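Local coordinates for protein ferritin (Mycoplasma penetrans, PDB 7DIE) that probably takes up and stores iron, binding ferric ions and assembling from 24 subunits into a ferritin shell, at residues Met13-Ser17 with Val71-Lys76; His19-Glu23 with Lys104-Val109; Asn28-Leu33 with Pro83-Phe88; Asp144-Tyr148 with Ile162-Lys166. All coordinates share one frame. Numbering follows the deposited sequence.

Interaction 1: residues Met13-Ser17 with Val71-Lys76; sequences MDLVS and VDSILK
Two polar contacts fix this junction between the first helix of the ferritin four-helix bundle and the start of the long crossover loop that joins helix 43-70 to helix 91-118. Ser17 (chi1 t, -150°) turns its OG to the loop backbone, where it accepts a nearly linear hydrogen bond from Lys76 N (2.7 Å, 174° at the hydrogen). One helical turn earlier, Asp14 OD1 forms a salt bridge of 2.7 Å with Lys76 NZ; the lysine chain, extended at chi3 and chi4, runs back along the helix to reach it. The same loop residue is therefore held at its backbone and at its charged end.

Met13-Ser17 is regular helix, with Ser17 N bonded to Met13 O at 2.9 Å. Val71 is the first residue after helix 43-70 to leave helical angles, and Asp72, at positive phi (59/30), is C-prime of a Schellman motif in which Ser73 N reaches back to Met68 O. From Ser73 the chain is extended. The CA register is Ser17 to Leu75 at 5.3 Å and Met13 to Ser73 at 6.8 Å, so the loop diverges toward Met13. Leu75 N and O are hydrogen-bonded to a second subunit, placing the loop at a subunit interface.

Packing completes the contact: Leu75 CD1 lies 3.4 Å from Ser17 OG, Met13 CG 3.3 Å from Ser73 OG, and Met13 SD 4.1 Å from Val71 CG2.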
# COMPACT_ATOMS: atom_id res chain seq x y z
N MET A 13 -49.52 -11.00 24.31
CA MET A 13 -48.17 -11.01 24.88
C MET A 13 -47.89 -12.33 25.60
O MET A 13 -46.76 -12.83 25.56
CB MET A 13 -47.97 -9.83 25.83
CG MET A 13 -48.04 -8.49 25.15
SD MET A 13 -46.82 -8.24 23.85
CE MET A 13 -47.68 -8.61 22.41
N ASP A 14 -48.90 -12.92 26.24
CA ASP A 14 -48.72 -14.24 26.81
C ASP A 14 -48.39 -15.27 25.74
O ASP A 14 -47.62 -16.21 25.98
CB ASP A 14 -49.97 -14.68 27.58
CG ASP A 14 -50.09 -14.03 28.93
OD1 ASP A 14 -49.16 -13.31 29.37
OD2 ASP A 14 -51.14 -14.24 29.57
N LEU A 15 -49.00 -15.15 24.55
CA LEU A 15 -48.67 -16.06 23.46
C LEU A 15 -47.23 -15.85 22.98
O LEU A 15 -46.56 -16.82 22.59
CB LEU A 15 -49.63 -15.87 22.28
CG LEU A 15 -51.02 -16.46 22.47
CD1 LEU A 15 -51.88 -16.14 21.25
CD2 LEU A 15 -50.93 -17.96 22.66
N VAL A 16 -46.77 -14.61 22.94
CA VAL A 16 -45.37 -14.36 22.57
C VAL A 16 -44.44 -15.00 23.59
O VAL A 16 -43.46 -15.67 23.25
CB VAL A 16 -45.10 -12.86 22.42
CG1 VAL A 16 -43.60 -12.61 22.20
CG2 VAL A 16 -45.91 -12.26 21.27
N SER A 17 -44.75 -14.79 24.87
CA SER A 17 -44.01 -15.41 25.96
C SER A 17 -44.06 -16.93 25.86
O SER A 17 -43.04 -17.61 26.06
CB SER A 17 -44.62 -14.90 27.28
OG SER A 17 -43.70 -14.83 28.32
N VAL A 71 -42.08 -3.24 23.43
CA VAL A 71 -43.46 -2.91 23.76
C VAL A 71 -43.74 -3.04 25.26
O VAL A 71 -44.89 -3.18 25.67
CB VAL A 71 -44.44 -3.75 22.92
CG1 VAL A 71 -44.33 -3.36 21.44
CG2 VAL A 71 -44.18 -5.24 23.08
N ASP A 72 -42.68 -2.99 26.09
CA ASP A 72 -42.79 -2.91 27.55
C ASP A 72 -43.56 -4.09 28.15
O ASP A 72 -44.20 -3.94 29.19
CB ASP A 72 -43.46 -1.61 28.01
CG ASP A 72 -42.60 -0.37 27.79
OD1 ASP A 72 -41.36 -0.50 27.63
OD2 ASP A 72 -43.17 0.74 27.77
N SER A 73 -43.51 -5.26 27.53
CA SER A 73 -44.22 -6.42 28.06
C SER A 73 -43.26 -7.39 28.73
O SER A 73 -42.05 -7.40 28.47
CB SER A 73 -44.97 -7.14 26.94
OG SER A 73 -45.92 -6.24 26.40
N ILE A 74 -43.82 -8.25 29.58
CA ILE A 74 -43.04 -9.08 30.51
C ILE A 74 -42.94 -10.50 29.98
O ILE A 74 -43.95 -11.14 29.67
CB ILE A 74 -43.68 -9.07 31.92
CG1 ILE A 74 -43.77 -7.65 32.47
CG2 ILE A 74 -42.92 -10.00 32.88
CD1 ILE A 74 -42.48 -6.90 32.50
N LEU A 75 -41.70 -11.01 29.88
CA LEU A 75 -41.46 -12.39 29.50
C LEU A 75 -41.56 -13.31 30.71
O LEU A 75 -40.88 -13.09 31.71
CB LEU A 75 -40.07 -12.54 28.87
CG LEU A 75 -39.55 -13.95 28.64
CD1 LEU A 75 -40.41 -14.65 27.60
CD2 LEU A 75 -38.09 -13.89 28.15
N LYS A 76 -42.38 -14.35 30.61
CA LYS A 76 -42.56 -15.31 31.68
C LYS A 76 -42.02 -16.67 31.23
O LYS A 76 -42.55 -17.26 30.29
CB LYS A 76 -44.04 -15.42 32.06
CG LYS A 76 -44.72 -14.08 32.38
CD LYS A 76 -46.18 -14.06 31.92
CE LYS A 76 -46.86 -12.73 32.24
NZ LYS A 76 -48.29 -12.71 31.82

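Interaction 2: residues His19-Glu23 with Lys104-Val109; sequences HYNVE and KVRESV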
# COMPACT_ATOMS: atom_id res chain seq x y z
N HIS A 19 -44.43 -18.66 23.13
CA HIS A 19 -43.59 -19.10 22.03
C HIS A 19 -42.10 -19.03 22.39
O HIS A 19 -41.31 -19.89 21.96
CB HIS A 19 -43.85 -18.29 20.77
CG HIS A 19 -43.05 -18.80 19.62
ND1 HIS A 19 -43.25 -20.06 19.10
CD2 HIS A 19 -41.97 -18.29 18.99
CE1 HIS A 19 -42.35 -20.29 18.16
NE2 HIS A 19 -41.56 -19.23 18.08
N TYR A 20 -41.69 -18.03 23.18
CA TYR A 20 -40.32 -18.05 23.71
C TYR A 20 -40.04 -19.36 24.43
O TYR A 20 -39.00 -19.99 24.23
CB TYR A 20 -40.09 -16.85 24.64
CG TYR A 20 -38.67 -16.74 25.18
CD1 TYR A 20 -38.23 -17.56 26.21
CD2 TYR A 20 -37.78 -15.79 24.68
CE1 TYR A 20 -36.94 -17.47 26.71
CE2 TYR A 20 -36.48 -15.67 25.19
CZ TYR A 20 -36.07 -16.52 26.21
OH TYR A 20 -34.78 -16.44 26.73
N ASN A 21 -40.97 -19.79 25.30
CA ASN A 21 -40.77 -21.04 26.02
C ASN A 21 -40.69 -22.23 25.06
O ASN A 21 -39.99 -23.20 25.34
CB ASN A 21 -41.90 -21.26 27.04
CG ASN A 21 -41.73 -20.42 28.29
OD1 ASN A 21 -41.12 -20.86 29.26
ND2 ASN A 21 -42.25 -19.19 28.26
N VAL A 22 -41.42 -22.18 23.94
CA VAL A 22 -41.37 -23.29 22.99
C VAL A 22 -40.03 -23.31 22.26
O VAL A 22 -39.45 -24.39 22.03
CB VAL A 22 -42.55 -23.20 22.01
CG1 VAL A 22 -42.40 -24.23 20.89
CG2 VAL A 22 -43.88 -23.42 22.77
N GLU A 23 -39.51 -22.13 21.88
CA GLU A 23 -38.17 -22.11 21.27
C GLU A 23 -37.10 -22.56 22.26
O GLU A 23 -36.13 -23.24 21.88
CB GLU A 23 -37.84 -20.70 20.76
CG GLU A 23 -38.83 -20.15 19.73
CD GLU A 23 -38.48 -20.53 18.30
OE1 GLU A 23 -37.70 -21.50 18.10
OE2 GLU A 23 -38.98 -19.86 17.37
N LYS A 104 -43.34 -28.86 16.31
CA LYS A 104 -44.14 -28.11 17.28
C LYS A 104 -43.74 -26.64 17.34
O LYS A 104 -44.60 -25.79 17.57
CB LYS A 104 -44.05 -28.73 18.67
CG LYS A 104 -44.69 -30.10 18.79
CD LYS A 104 -44.46 -30.71 20.17
CE LYS A 104 -45.07 -32.11 20.30
NZ LYS A 104 -46.55 -32.15 20.02
N VAL A 105 -42.44 -26.33 17.19
CA VAL A 105 -42.04 -24.93 17.09
C VAL A 105 -42.79 -24.26 15.95
O VAL A 105 -43.34 -23.16 16.09
CB VAL A 105 -40.52 -24.80 16.88
CG1 VAL A 105 -40.15 -23.33 16.66
CG2 VAL A 105 -39.75 -25.37 18.03
N ARG A 106 -42.79 -24.91 14.78
CA ARG A 106 -43.44 -24.34 13.60
C ARG A 106 -44.94 -24.15 13.85
O ARG A 106 -45.52 -23.13 13.45
CB ARG A 106 -43.18 -25.26 12.41
CG ARG A 106 -43.91 -24.87 11.12
CD ARG A 106 -43.44 -25.78 9.99
NE ARG A 106 -44.12 -25.52 8.71
CZ ARG A 106 -44.98 -26.36 8.15
NH1 ARG A 106 -45.29 -27.50 8.75
NH2 ARG A 106 -45.55 -26.05 6.98
N GLU A 107 -45.59 -25.10 14.52
CA GLU A 107 -47.02 -24.91 14.80
C GLU A 107 -47.26 -23.77 15.78
O GLU A 107 -48.23 -23.02 15.64
CB GLU A 107 -47.64 -26.21 15.31
CG GLU A 107 -47.85 -27.22 14.17
CD GLU A 107 -48.47 -26.60 12.90
OE1 GLU A 107 -47.77 -26.56 11.83
OE2 GLU A 107 -49.65 -26.16 12.98
N SER A 108 -46.37 -23.63 16.77
CA SER A 108 -46.44 -22.48 17.68
C SER A 108 -46.32 -21.15 16.92
O SER A 108 -47.12 -20.23 17.13
CB SER A 108 -45.35 -22.60 18.75
OG SER A 108 -45.55 -21.63 19.74
N VAL A 109 -45.31 -21.03 16.05
CA VAL A 109 -45.20 -19.83 15.21
C VAL A 109 -46.53 -19.54 14.51
O VAL A 109 -47.03 -18.41 14.53
CB VAL A 109 -44.06 -19.98 14.19
CG1 VAL A 109 -44.12 -18.84 13.16
CG2 VAL A 109 -42.71 -20.00 14.90
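His19 lays its imidazole across the gap to helix 104-109, overlapping Val105, Ser108 and Val109. It lies between two antiparallel helices of the ferritin four-helix bundle: the axes of the two segments approach to 9.7 Å, and their N-to-C directions differ by 165°. The closest CA pairs, His19 with Ser108 and Val22 with Val105, are both 6.2 Å apart, and the numbering runs in opposite senses along them, as the antiparallel geometry requires.

The ring is held at both nitrogens. ND1 of His19 and OG of Ser108 share a hydrogen bond of 2.9 Å, while His19 NE2 donates to Glu23 OE2 at 2.7 Å, a His-carboxylate bond between residues one turn apart on the same helix. The t rotamer of His19 points the imidazole into the interface, where its CE1 lies 3.3 Å from Val109 CG2.

Val22 supplies the apolar pair, its CG1 lying 4.1 Å from Val105 CG2; Val22 CG2 also comes within 3.9 Å of Ser108 OG. Glu23 links this packing to the iron site, for its OE2 is also hydrogen-bonded to ND1 of His60, an iron ligand in this crystal, and its OE1 makes a salt bridge with Lys56. At about 7 Å from a bound iron, between nearest atoms, the Glu23 side chain does not itself bind that ion; toward the partner helix, Glu23 OE1 touches Val105 CG1 at 3.4 Å.

Interaction 3: residues Asn28-Leu33 with Pro83-Phe88; sequences NLYFHL and PELVSF
The backbones meet as helix against extended chain. Asn28-Leu33 is regular helix, with Leu33 N bonded to Leu29 O at 2.7 Å, whereas Pro83-Phe88 has extended angles throughout (phi -75 to -118°, psi 116 to 169°). CA atoms are 5.9 Å apart at Leu29 and Pro83 but 9.1 Å at Leu33 and Phe88, so the loop stands off as it proceeds and larger side chains fill the widening space.

Apolar contacts dominate. Pro83 sits on the helix surface, its CD 3.7 Å from Asn28 CB and its CB 4.0 Å from Leu29 CB. Leu29 CD1 meets Leu85 CD2 at 4.1 Å, and Leu33 CD2 meets Phe88 CE2 at 3.6 Å.

One CH-pi contact involves His32 (chi1 t): Leu85 CD1 lies over its ring face, 3.5 Å from the centroid and 12° off the normal. Phe88 CE2 approaches the imidazole edge, 3.9 Å from His32 NE2.

The polar link between the segments runs through water. His32 NE2 is hydrogen-bonded to a water at 2.9 Å, which donates to Val86 O at 2.5 Å. ND1 of His32 bonds Leu75 O of a second subunit, and Asn28 ND2 bonds Ser81 O.

Such a loop, lying extended along the first helix before helix 91-118 begins, is the long crossover connection of the ferritin fold, here at a subunit interface.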
# COMPACT_ATOMS: atom_id res chain seq x y z
N ASN A 28 -33.34 -26.52 24.66
CA ASN A 28 -33.06 -27.46 25.74
C ASN A 28 -33.04 -28.89 25.24
O ASN A 28 -32.17 -29.67 25.64
CB ASN A 28 -34.11 -27.30 26.85
CG ASN A 28 -33.86 -26.07 27.70
OD1 ASN A 28 -32.73 -25.59 27.78
ND2 ASN A 28 -34.91 -25.56 28.36
N LEU A 29 -34.00 -29.26 24.40
CA LEU A 29 -33.99 -30.61 23.84
C LEU A 29 -32.76 -30.84 22.97
O LEU A 29 -32.10 -31.89 23.07
CB LEU A 29 -35.28 -30.87 23.03
CG LEU A 29 -35.26 -32.25 22.36
CD1 LEU A 29 -35.32 -33.38 23.41
CD2 LEU A 29 -36.36 -32.40 21.33
N TYR A 30 -32.40 -29.86 22.14
CA TYR A 30 -31.28 -30.06 21.22
C TYR A 30 -29.96 -30.19 21.97
O TYR A 30 -29.09 -30.98 21.57
CB TYR A 30 -31.22 -28.92 20.18
CG TYR A 30 -32.46 -28.85 19.31
CD1 TYR A 30 -33.27 -29.98 19.15
CD2 TYR A 30 -32.85 -27.66 18.68
CE1 TYR A 30 -34.43 -29.93 18.38
CE2 TYR A 30 -34.01 -27.61 17.90
CZ TYR A 30 -34.80 -28.75 17.76
OH TYR A 30 -35.96 -28.74 17.00
N PHE A 31 -29.77 -29.44 23.05
CA PHE A 31 -28.53 -29.63 23.81
C PHE A 31 -28.51 -31.00 24.48
O PHE A 31 -27.46 -31.64 24.56
CB PHE A 31 -28.36 -28.50 24.84
CG PHE A 31 -28.06 -27.16 24.21
CD1 PHE A 31 -26.99 -27.02 23.33
CD2 PHE A 31 -28.87 -26.06 24.47
CE1 PHE A 31 -26.71 -25.79 22.74
CE2 PHE A 31 -28.60 -24.83 23.88
CZ PHE A 31 -27.51 -24.70 23.01
N HIS A 32 -29.67 -31.46 24.97
CA HIS A 32 -29.76 -32.84 25.46
C HIS A 32 -29.42 -33.84 24.35
O HIS A 32 -28.58 -34.73 24.53
CB HIS A 32 -31.17 -33.10 26.02
CG HIS A 32 -31.44 -34.54 26.34
ND1 HIS A 32 -30.82 -35.20 27.38
CD2 HIS A 32 -32.25 -35.44 25.75
CE1 HIS A 32 -31.25 -36.45 27.41
NE2 HIS A 32 -32.13 -36.62 26.44
N LEU A 33 -30.05 -33.68 23.19
CA LEU A 33 -29.83 -34.59 22.07
C LEU A 33 -28.40 -34.53 21.57
O LEU A 33 -27.89 -35.52 21.02
CB LEU A 33 -30.81 -34.27 20.95
CG LEU A 33 -32.28 -34.57 21.27
CD1 LEU A 33 -33.15 -34.44 20.03
CD2 LEU A 33 -32.44 -35.96 21.91
N PRO A 83 -38.22 -29.81 28.24
CA PRO A 83 -38.71 -30.87 27.35
C PRO A 83 -38.96 -32.17 28.11
O PRO A 83 -38.28 -32.48 29.09
CB PRO A 83 -37.59 -31.04 26.32
CG PRO A 83 -36.39 -30.55 26.99
CD PRO A 83 -36.81 -29.49 27.98
N GLU A 84 -39.97 -32.91 27.66
CA GLU A 84 -40.25 -34.24 28.21
C GLU A 84 -39.26 -35.23 27.62
O GLU A 84 -39.26 -35.46 26.40
CB GLU A 84 -41.68 -34.65 27.89
CG GLU A 84 -42.72 -34.03 28.80
CD GLU A 84 -43.05 -34.91 29.99
OE1 GLU A 84 -43.85 -35.85 29.82
OE2 GLU A 84 -42.50 -34.66 31.09
N LEU A 85 -38.41 -35.82 28.46
CA LEU A 85 -37.31 -36.66 28.00
C LEU A 85 -37.73 -38.13 28.02
O LEU A 85 -38.16 -38.64 29.06
CB LEU A 85 -36.07 -36.45 28.86
CG LEU A 85 -35.37 -35.09 28.80
CD1 LEU A 85 -33.92 -35.23 29.25
CD2 LEU A 85 -35.46 -34.45 27.41
N VAL A 86 -37.60 -38.79 26.88
CA VAL A 86 -37.73 -40.23 26.80
C VAL A 86 -36.34 -40.83 26.63
O VAL A 86 -35.36 -40.12 26.40
CB VAL A 86 -38.69 -40.67 25.66
CG1 VAL A 86 -39.98 -39.86 25.72
CG2 VAL A 86 -38.01 -40.52 24.30
N SER A 87 -36.23 -42.14 26.77
CA SER A 87 -34.96 -42.81 26.56
C SER A 87 -34.73 -43.01 25.07
O SER A 87 -35.65 -43.33 24.32
CB SER A 87 -34.93 -44.16 27.28
OG SER A 87 -35.29 -45.21 26.39
N PHE A 88 -33.48 -42.82 24.64
CA PHE A 88 -33.10 -43.01 23.25
C PHE A 88 -32.07 -44.12 23.16
O PHE A 88 -31.06 -44.11 23.88
CB PHE A 88 -32.55 -41.71 22.65
CG PHE A 88 -33.50 -40.57 22.75
CD1 PHE A 88 -34.61 -40.50 21.93
CD2 PHE A 88 -33.31 -39.57 23.69
CE1 PHE A 88 -35.49 -39.45 22.03
CE2 PHE A 88 -34.19 -38.52 23.79
CZ PHE A 88 -35.29 -38.46 22.96
O HOH W 1 -33.10 -39.29 27.18

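Interaction 4: residues Asp144-Tyr148 with Ile162-Lys166; sequences DVWTY and IVGKK. With FE (Fe (III) ion), chain N.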
# COMPACT_ATOMS: atom_id res chain seq x y z
N ASP A 144 -33.92 -32.79 6.95
CA ASP A 144 -32.87 -33.36 6.10
C ASP A 144 -32.06 -34.40 6.86
O ASP A 144 -31.76 -35.48 6.33
CB ASP A 144 -31.96 -32.24 5.56
CG ASP A 144 -32.62 -31.42 4.46
OD1 ASP A 144 -33.73 -31.75 4.02
OD2 ASP A 144 -32.03 -30.40 4.05
N VAL A 145 -31.68 -34.09 8.11
CA VAL A 145 -30.89 -35.03 8.89
C VAL A 145 -31.72 -36.26 9.27
O VAL A 145 -31.22 -37.38 9.30
CB VAL A 145 -30.29 -34.33 10.13
CG1 VAL A 145 -29.47 -35.31 10.97
CG2 VAL A 145 -29.41 -33.16 9.69
N TRP A 146 -33.01 -36.06 9.56
CA TRP A 146 -33.90 -37.21 9.75
C TRP A 146 -33.87 -38.12 8.52
O TRP A 146 -33.76 -39.35 8.64
CB TRP A 146 -35.32 -36.71 10.05
CG TRP A 146 -36.29 -37.80 10.43
CD1 TRP A 146 -36.68 -38.15 11.70
CD2 TRP A 146 -37.01 -38.67 9.53
NE1 TRP A 146 -37.59 -39.19 11.64
CE2 TRP A 146 -37.81 -39.52 10.33
CE3 TRP A 146 -37.05 -38.80 8.14
CZ2 TRP A 146 -38.63 -40.51 9.77
CZ3 TRP A 146 -37.87 -39.78 7.58
CH2 TRP A 146 -38.64 -40.62 8.40
N THR A 147 -33.97 -37.53 7.33
CA THR A 147 -33.91 -38.31 6.09
C THR A 147 -32.60 -39.09 5.99
O THR A 147 -32.61 -40.28 5.63
CB THR A 147 -34.06 -37.39 4.87
OG1 THR A 147 -35.36 -36.80 4.87
CG2 THR A 147 -33.87 -38.17 3.58
N TYR A 148 -31.47 -38.45 6.30
CA TYR A 148 -30.19 -39.16 6.20
C TYR A 148 -30.16 -40.37 7.12
O TYR A 148 -29.76 -41.47 6.72
CB TYR A 148 -29.01 -38.25 6.53
CG TYR A 148 -28.91 -37.00 5.70
CD1 TYR A 148 -29.37 -36.97 4.40
CD2 TYR A 148 -28.37 -35.83 6.24
CE1 TYR A 148 -29.29 -35.83 3.64
CE2 TYR A 148 -28.29 -34.68 5.48
CZ TYR A 148 -28.74 -34.69 4.18
OH TYR A 148 -28.67 -33.55 3.43
N ILE A 162 -22.12 -36.85 5.90
CA ILE A 162 -23.02 -35.90 5.26
C ILE A 162 -23.49 -34.84 6.26
O ILE A 162 -23.65 -33.67 5.90
CB ILE A 162 -24.21 -36.63 4.58
CG1 ILE A 162 -24.97 -35.65 3.67
CG2 ILE A 162 -25.15 -37.25 5.59
CD1 ILE A 162 -25.67 -36.32 2.52
N VAL A 163 -23.70 -35.22 7.52
CA VAL A 163 -24.09 -34.22 8.51
C VAL A 163 -22.95 -33.24 8.75
O VAL A 163 -23.20 -32.04 8.98
CB VAL A 163 -24.53 -34.91 9.82
CG1 VAL A 163 -24.76 -33.86 10.93
CG2 VAL A 163 -25.81 -35.72 9.57
N GLY A 164 -21.70 -33.70 8.66
CA GLY A 164 -20.57 -32.80 8.80
C GLY A 164 -20.58 -31.68 7.78
O GLY A 164 -20.06 -30.60 8.04
N LYS A 165 -21.19 -31.91 6.62
CA LYS A 165 -21.25 -30.89 5.59
C LYS A 165 -22.29 -29.80 5.87
O LYS A 165 -22.33 -28.81 5.14
CB LYS A 165 -21.49 -31.56 4.23
CG LYS A 165 -20.24 -32.32 3.80
CD LYS A 165 -20.47 -33.38 2.73
CE LYS A 165 -19.15 -33.70 2.03
NZ LYS A 165 -18.99 -35.14 1.69
N LYS A 166 -23.10 -29.95 6.92
CA LYS A 166 -24.02 -28.91 7.35
C LYS A 166 -23.45 -28.05 8.46
O LYS A 166 -24.14 -27.14 8.94
CB LYS A 166 -25.35 -29.53 7.80
CG LYS A 166 -25.95 -30.51 6.81
CD LYS A 166 -27.32 -30.98 7.26
CE LYS A 166 -28.44 -30.22 6.56
NZ LYS A 166 -29.56 -29.96 7.50
FE FE N . -34.40 -32.63 2.50
O HOH W 2 -35.58 -34.37 3.38
O HOH W 3 -33.01 -33.40 1.48
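Val145 and Tyr148 form the apolar centre against helix 156-164. Val145 CG1 packs on Val163 CG2 at 3.9 Å, and Ile162 CG2 lies over the Tyr148 ring face in a CH-pi contact, 4.0 Å from the centroid and 28° off its normal. At the ring edge sit Val163 CG2, 4.2 Å from Tyr148 CD2, and Lys166 CD, 4.2 Å from Tyr148 CE2. Nearest CA atoms, Val145 to Val163, are 6.9 Å apart. This is the packing of the short fifth helix of a ferritin subunit on the end of the last bundle helix; Ile157 of a neighbouring subunit also packs on Tyr148. Outward, the lysine chain continues along Val145 (Lys166 CD to Val145 CG2, 3.9 Å) to a salt bridge between NZ and Glu141. Its NZ is 4.3 Å from Asp144 OD2, beyond salt-bridge range. Asp144 OD1 instead binds an iron ion at 1.9 Å, with two waters at 2.3 and 1.9 Å from FE; the farther water is also hydrogen-bonded to Thr147 OG1 at 2.9 Å.

How the interactions relate
From the N terminus, helix 10-39 supplies the first segments of interactions 1, 2 and 3 in turn. Interaction 1 closes a loop over helix 43-70, tying the start of the crossover to the first helix. Interaction 2 opens before that closure and ends on helix 91-118, so the two cross; they also touch, Lys76 O lying 2.8 Å from Asn21 ND2, a probable hydrogen bond. Interaction 3, which ties down the later crossover, lies wholly within the span of interaction 2 and crosses interaction 1. Interaction 4 follows all three in series, joining helix 122-150 to helix 156-164, its centre about 35 Å from that of interaction 1, across the chain's centre.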